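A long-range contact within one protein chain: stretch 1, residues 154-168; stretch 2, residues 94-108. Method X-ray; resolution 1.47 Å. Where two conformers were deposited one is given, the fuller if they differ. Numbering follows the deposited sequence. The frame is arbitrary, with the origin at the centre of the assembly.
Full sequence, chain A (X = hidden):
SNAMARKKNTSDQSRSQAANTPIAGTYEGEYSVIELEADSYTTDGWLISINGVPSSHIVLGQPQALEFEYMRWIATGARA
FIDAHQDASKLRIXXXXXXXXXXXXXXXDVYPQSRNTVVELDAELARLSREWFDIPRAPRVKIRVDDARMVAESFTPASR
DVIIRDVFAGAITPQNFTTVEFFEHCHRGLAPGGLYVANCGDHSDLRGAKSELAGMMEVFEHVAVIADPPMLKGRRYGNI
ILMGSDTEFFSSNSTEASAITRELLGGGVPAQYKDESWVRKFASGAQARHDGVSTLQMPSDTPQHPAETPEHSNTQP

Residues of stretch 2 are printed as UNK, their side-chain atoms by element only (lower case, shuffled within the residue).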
# COMPACT_ATOMS: atom_id res chain seq x y z
N SER A 154 -16.52 -8.47 -0.89
CA SER A 154 -17.17 -8.96 -2.10
C SER A 154 -16.24 -9.50 -3.18
O SER A 154 -16.70 -9.94 -4.23
CB SER A 154 -18.12 -7.90 -2.68
OG SER A 154 -19.36 -7.95 -1.99
N PHE A 155 -14.91 -9.53 -2.91
CA PHE A 155 -13.99 -10.11 -3.90
C PHE A 155 -14.47 -11.51 -4.27
O PHE A 155 -14.75 -12.34 -3.39
CB PHE A 155 -12.58 -10.27 -3.31
CG PHE A 155 -11.78 -8.99 -3.12
CD1 PHE A 155 -12.03 -7.82 -3.83
CD2 PHE A 155 -10.71 -9.01 -2.23
CE1 PHE A 155 -11.24 -6.67 -3.63
CE2 PHE A 155 -9.92 -7.89 -2.02
CZ PHE A 155 -10.19 -6.72 -2.72
N THR A 156 -14.47 -11.80 -5.57
CA THR A 156 -14.68 -13.17 -6.05
C THR A 156 -13.31 -13.84 -6.31
O THR A 156 -12.25 -13.18 -6.35
CB THR A 156 -15.53 -13.17 -7.33
OG1 THR A 156 -14.85 -12.40 -8.33
CG2 THR A 156 -16.89 -12.55 -7.10
N PRO A 157 -13.29 -15.17 -6.47
CA PRO A 157 -12.00 -15.83 -6.59
C PRO A 157 -11.16 -15.43 -7.78
O PRO A 157 -11.65 -15.26 -8.90
CB PRO A 157 -12.37 -17.31 -6.67
CG PRO A 157 -13.64 -17.39 -5.94
CD PRO A 157 -14.39 -16.15 -6.35
N ALA A 158 -9.87 -15.23 -7.52
CA ALA A 158 -8.89 -15.00 -8.59
C ALA A 158 -9.31 -13.85 -9.49
O ALA A 158 -9.19 -13.90 -10.72
CB ALA A 158 -8.68 -16.28 -9.40
N SER A 159 -9.77 -12.78 -8.85
CA SER A 159 -10.23 -11.56 -9.53
C SER A 159 -9.20 -10.45 -9.62
O SER A 159 -9.44 -9.44 -10.28
CB SER A 159 -11.52 -11.10 -8.87
OG SER A 159 -11.32 -10.94 -7.46
N ARG A 160 -8.05 -10.64 -8.98
CA ARG A 160 -6.94 -9.64 -9.03
C ARG A 160 -5.61 -10.33 -8.76
O ARG A 160 -5.61 -11.39 -8.12
CB ARG A 160 -7.19 -8.48 -8.02
CG ARG A 160 -7.42 -8.97 -6.59
CD ARG A 160 -8.57 -8.26 -5.91
NE ARG A 160 -9.86 -8.53 -6.48
CZ ARG A 160 -10.78 -7.63 -6.89
NH1 ARG A 160 -11.93 -8.09 -7.33
NH2 ARG A 160 -10.58 -6.32 -6.91
N ASP A 161 -4.50 -9.72 -9.17
CA ASP A 161 -3.19 -10.34 -9.02
C ASP A 161 -2.40 -9.80 -7.87
O ASP A 161 -1.56 -10.51 -7.30
CB ASP A 161 -2.40 -10.15 -10.30
CG ASP A 161 -3.15 -10.73 -11.47
OD1 ASP A 161 -3.33 -11.96 -11.52
OD2 ASP A 161 -3.61 -9.96 -12.31
N VAL A 162 -2.68 -8.53 -7.50
CA VAL A 162 -1.97 -7.85 -6.43
C VAL A 162 -2.99 -7.00 -5.71
O VAL A 162 -3.80 -6.35 -6.36
CB VAL A 162 -0.84 -6.91 -7.01
CG1 VAL A 162 -0.11 -6.25 -5.87
CG2 VAL A 162 0.14 -7.68 -7.92
N ILE A 163 -2.90 -6.97 -4.39
CA ILE A 163 -3.65 -6.02 -3.57
C ILE A 163 -2.64 -5.18 -2.79
O ILE A 163 -1.77 -5.73 -2.13
CB ILE A 163 -4.58 -6.76 -2.57
CG1 ILE A 163 -5.68 -7.54 -3.30
CG2 ILE A 163 -5.19 -5.82 -1.51
CD1 ILE A 163 -6.32 -8.62 -2.44
N ILE A 164 -2.77 -3.85 -2.88
CA ILE A 164 -1.97 -2.90 -2.11
C ILE A 164 -2.93 -2.21 -1.15
O ILE A 164 -3.87 -1.56 -1.58
CB ILE A 164 -1.27 -1.87 -3.03
CG1 ILE A 164 -0.37 -2.61 -4.06
CG2 ILE A 164 -0.46 -0.87 -2.18
CD1 ILE A 164 0.34 -1.78 -5.05
N ARG A 165 -2.67 -2.35 0.15
CA ARG A 165 -3.48 -1.67 1.18
C ARG A 165 -2.72 -0.44 1.65
O ARG A 165 -1.59 -0.55 2.19
CB ARG A 165 -3.74 -2.56 2.40
CG ARG A 165 -4.83 -1.99 3.27
CD ARG A 165 -4.77 -2.53 4.70
NE ARG A 165 -3.59 -2.04 5.39
CZ ARG A 165 -3.10 -2.62 6.49
NH1 ARG A 165 -3.65 -3.71 6.99
NH2 ARG A 165 -2.01 -2.11 7.05
N ASP A 166 -3.32 0.72 1.48
CA ASP A 166 -2.72 1.98 1.94
C ASP A 166 -3.84 2.89 2.35
O ASP A 166 -4.18 3.86 1.68
CB ASP A 166 -1.84 2.61 0.85
CG ASP A 166 -1.06 3.82 1.34
OD1 ASP A 166 -0.85 3.91 2.54
OD2 ASP A 166 -0.67 4.68 0.50
N VAL A 167 -4.45 2.53 3.47
CA VAL A 167 -5.60 3.25 4.01
C VAL A 167 -5.14 4.29 5.05
O VAL A 167 -4.26 4.00 5.89
CB VAL A 167 -6.70 2.25 4.56
CG1 VAL A 167 -7.16 1.32 3.48
CG2 VAL A 167 -6.24 1.45 5.73
N PHE A 168 -5.73 5.47 4.99
CA PHE A 168 -5.52 6.51 6.05
C PHE A 168 -4.04 6.60 6.41
O PHE A 168 -3.65 6.47 7.59
CB PHE A 168 -6.36 6.18 7.28
CG PHE A 168 -7.80 5.96 6.96
CD1 PHE A 168 -8.60 7.03 6.57
CD2 PHE A 168 -8.35 4.69 7.03
CE1 PHE A 168 -9.94 6.85 6.27
CE2 PHE A 168 -9.70 4.48 6.73
CZ PHE A 168 -10.50 5.57 6.36
N UNK A 94 -5.33 -4.11 -7.29
CA UNK A 94 -6.34 -3.40 -6.49
C UNK A 94 -5.66 -2.63 -5.41
O UNK A 94 -4.85 -3.20 -4.65
c UNK A 94 -8.32 -3.74 -4.86
c UNK A 94 -7.33 -4.41 -5.85
o UNK A 94 -8.05 -5.02 -6.90
N UNK A 95 -5.99 -1.33 -5.34
CA UNK A 95 -5.45 -0.43 -4.34
C UNK A 95 -6.55 -0.11 -3.35
O UNK A 95 -7.54 0.56 -3.71
c UNK A 95 -1.89 0.66 -6.90
n UNK A 95 -2.58 0.94 -5.80
n UNK A 95 -2.72 0.19 -7.83
c UNK A 95 -3.91 0.65 -6.03
c UNK A 95 -4.96 0.87 -5.02
c UNK A 95 -4.00 0.20 -7.31
N UNK A 96 -6.41 -0.66 -2.15
CA UNK A 96 -7.39 -0.36 -1.08
C UNK A 96 -6.90 0.89 -0.36
O UNK A 96 -5.97 0.84 0.47
c UNK A 96 -7.55 -1.56 -0.13
c UNK A 96 -8.06 -2.84 -0.78
c UNK A 96 -8.03 -3.98 0.21
c UNK A 96 -9.45 -2.70 -1.46
N UNK A 97 -7.45 2.03 -0.74
CA UNK A 97 -6.84 3.34 -0.38
C UNK A 97 -5.67 3.72 -1.26
O UNK A 97 -5.06 2.88 -1.92
N UNK A 98 -5.27 4.97 -1.21
CA UNK A 98 -4.02 5.33 -1.86
C UNK A 98 -4.04 6.78 -2.24
O UNK A 98 -4.71 7.13 -3.22
N UNK A 99 -3.29 7.61 -1.49
CA UNK A 99 -3.37 9.05 -1.62
C UNK A 99 -3.08 9.51 -3.03
O UNK A 99 -2.07 9.13 -3.64
N UNK A 100 -4.00 10.33 -3.53
CA UNK A 100 -3.99 10.89 -4.83
C UNK A 100 -3.96 9.89 -5.99
O UNK A 100 -3.67 10.31 -7.10
c UNK A 100 -2.77 11.89 -4.96
N UNK A 101 -4.19 8.59 -5.75
CA UNK A 101 -3.96 7.56 -6.77
C UNK A 101 -2.53 7.49 -7.29
O UNK A 101 -2.29 6.99 -8.39
s UNK A 101 -6.67 7.60 -7.56
c UNK A 101 -4.91 7.75 -7.96
N UNK A 102 -1.57 7.97 -6.50
CA UNK A 102 -0.20 8.05 -6.97
C UNK A 102 0.46 6.69 -7.17
O UNK A 102 1.18 6.49 -8.17
c UNK A 102 2.10 9.04 -6.40
o UNK A 102 -0.06 10.23 -5.99
c UNK A 102 0.59 8.94 -6.02
N UNK A 103 0.26 5.74 -6.24
CA UNK A 103 0.79 4.40 -6.44
C UNK A 103 0.19 3.74 -7.71
O UNK A 103 0.88 3.07 -8.48
se UNK A 103 3.14 2.68 -4.16
c UNK A 103 0.49 3.56 -5.19
c UNK A 103 4.20 3.08 -5.78
c UNK A 103 1.36 2.36 -5.01
N UNK A 104 -1.13 3.89 -7.90
CA UNK A 104 -1.80 3.38 -9.10
C UNK A 104 -1.19 3.96 -10.38
O UNK A 104 -0.94 3.24 -11.37
c UNK A 104 -3.33 3.61 -9.02
N UNK A 105 -0.98 5.27 -10.35
CA UNK A 105 -0.36 6.01 -11.46
C UNK A 105 1.06 5.48 -11.76
O UNK A 105 1.48 5.35 -12.92
c UNK A 105 0.24 9.85 -11.43
n UNK A 105 1.01 10.89 -12.12
c UNK A 105 -0.35 7.49 -11.06
n UNK A 105 2.72 10.98 -10.55
n UNK A 105 2.66 12.45 -12.32
c UNK A 105 2.14 11.43 -11.66
c UNK A 105 0.42 8.45 -11.99
N UNK A 106 1.79 5.18 -10.68
CA UNK A 106 3.14 4.63 -10.82
C UNK A 106 3.12 3.27 -11.52
O UNK A 106 3.82 3.05 -12.53
c UNK A 106 7.52 4.02 -9.61
c UNK A 106 5.10 3.86 -9.41
c UNK A 106 7.62 2.64 -9.50
c UNK A 106 5.23 2.49 -9.26
c UNK A 106 6.48 1.86 -9.31
c UNK A 106 3.75 4.50 -9.41
c UNK A 106 6.26 4.62 -9.59
o UNK A 106 8.85 2.03 -9.53
N UNK A 107 2.30 2.35 -10.99
CA UNK A 107 2.25 1.01 -11.58
C UNK A 107 1.69 1.03 -12.98
O UNK A 107 2.07 0.21 -13.82
c UNK A 107 4.15 -1.55 -8.50
c UNK A 107 2.27 -0.41 -9.49
c UNK A 107 1.93 0.05 -8.24
c UNK A 107 3.80 -1.10 -7.25
c UNK A 107 3.40 -1.18 -9.63
c UNK A 107 2.68 -0.29 -7.11
c UNK A 107 1.49 0.01 -10.70
N UNK A 108 0.76 1.95 -13.24
CA UNK A 108 0.20 2.06 -14.60
C UNK A 108 1.29 2.44 -15.62
O UNK A 108 1.25 2.01 -16.79
c UNK A 108 -0.94 3.03 -14.65
O HOH W 1 -1.95 7.11 0.91

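Position 94 has three side-chain atoms, a carbon carrying one oxygen and one carbon. Its oxygen lies 2.8 Å from R160 NH2, near the guanidinium plane, and the N-H...O angle of 153° supports a hydrogen bond. The branched carbon with a hydroxyl identifies threonine, T94; its CG2 also lies 4.1 Å from F155 CZ. The backbone makes two bonds to the same strand, straddling I163: T94 N donates to V162 O (2.9 Å, 166°) and T94 O accepts from I164 N (2.8 Å, 167°).

Position 95 carries one carbon and then a five-membered ring of three carbons and two nitrogens; a ring carbon lies 3.8 Å from I164 CD1, which sits obliquely to the ring. This is histidine, H95; the ring carbon is CE1, and NE2 is hydrogen-bonded elsewhere in the structure.

Position 96 shows four carbons forked at the second, with chi1 -61° and chi2 174°; its two branch ends meet I163 CG2 and F155 CZ. This is leucine, L96, with CD1 3.8 Å from I163 CG2 and CD2 4.3 Å from F155 CZ. Its backbone repeats the pattern of T94, with L96 N donating to I164 O (2.8 Å) and L96 O accepting from D166 N (2.8 Å, 170°).

Positions 97, 98 and 99 have no side-chain atoms, so all three are glycine. At G97 (phi 80°, psi 165°) an ideal CB would sit 2.3 Å from D166 O, a clash, and would also be jammed against the preceding carbonyl. The backbone of G98 (154°, 106°) likewise calls for glycine. G99 has ordinary angles and is assigned from its atoms alone; its N reaches D166 OD2 through one water, with G99 N to water O and water O to D166 OD2 both 2.8 Å.

Position 100, with one carbon, is alanine; position 101, a carbon then sulfur, is cysteine. Neither touches stretch 1, and C101 occupies the N-cap position, right before the helix. Position 102, a carbon bearing one oxygen and one carbon, is threonine, also without contact.

Position 103 is an unbranched chain of two carbons, selenium and a carbon. Its CB points toward stretch 1 but its end leads away, and its second carbon lies 4.3 Å from I164 CD1: selenomethionine, M103. Position 104, one carbon, is alanine. Position 105, three carbons, a nitrogen and a carbon with two more nitrogens, is arginine. Position 106, one carbon, then a six-carbon ring bearing one oxygen, is tyrosine. None of these three makes contact. Position 107 has one carbon, then a six-carbon ring with no oxygen; a ring carbon lies 3.5 Å from I164 CD1. This is phenylalanine, F107, and the atom is CE2. Position 108, one carbon, is alanine, beyond reach.

The contact joins two parallel strands, their axes 19° apart and 4.7 Å at closest approach. Four backbone hydrogen bonds set the register, pairing I163 with T94, I164 with H95 and R165 with L96. I164 and H95 share one face, where I164 CD1 also meets M103 and F107 of the helix; I163, R165, T94 and L96 occupy the other. Beyond the strand, the missing side chain at G97 lets the chain pass close to D166 O. Together the stretches bury 606 Å².

Stretch 2 (94-108) THLGGGACTMARYFA
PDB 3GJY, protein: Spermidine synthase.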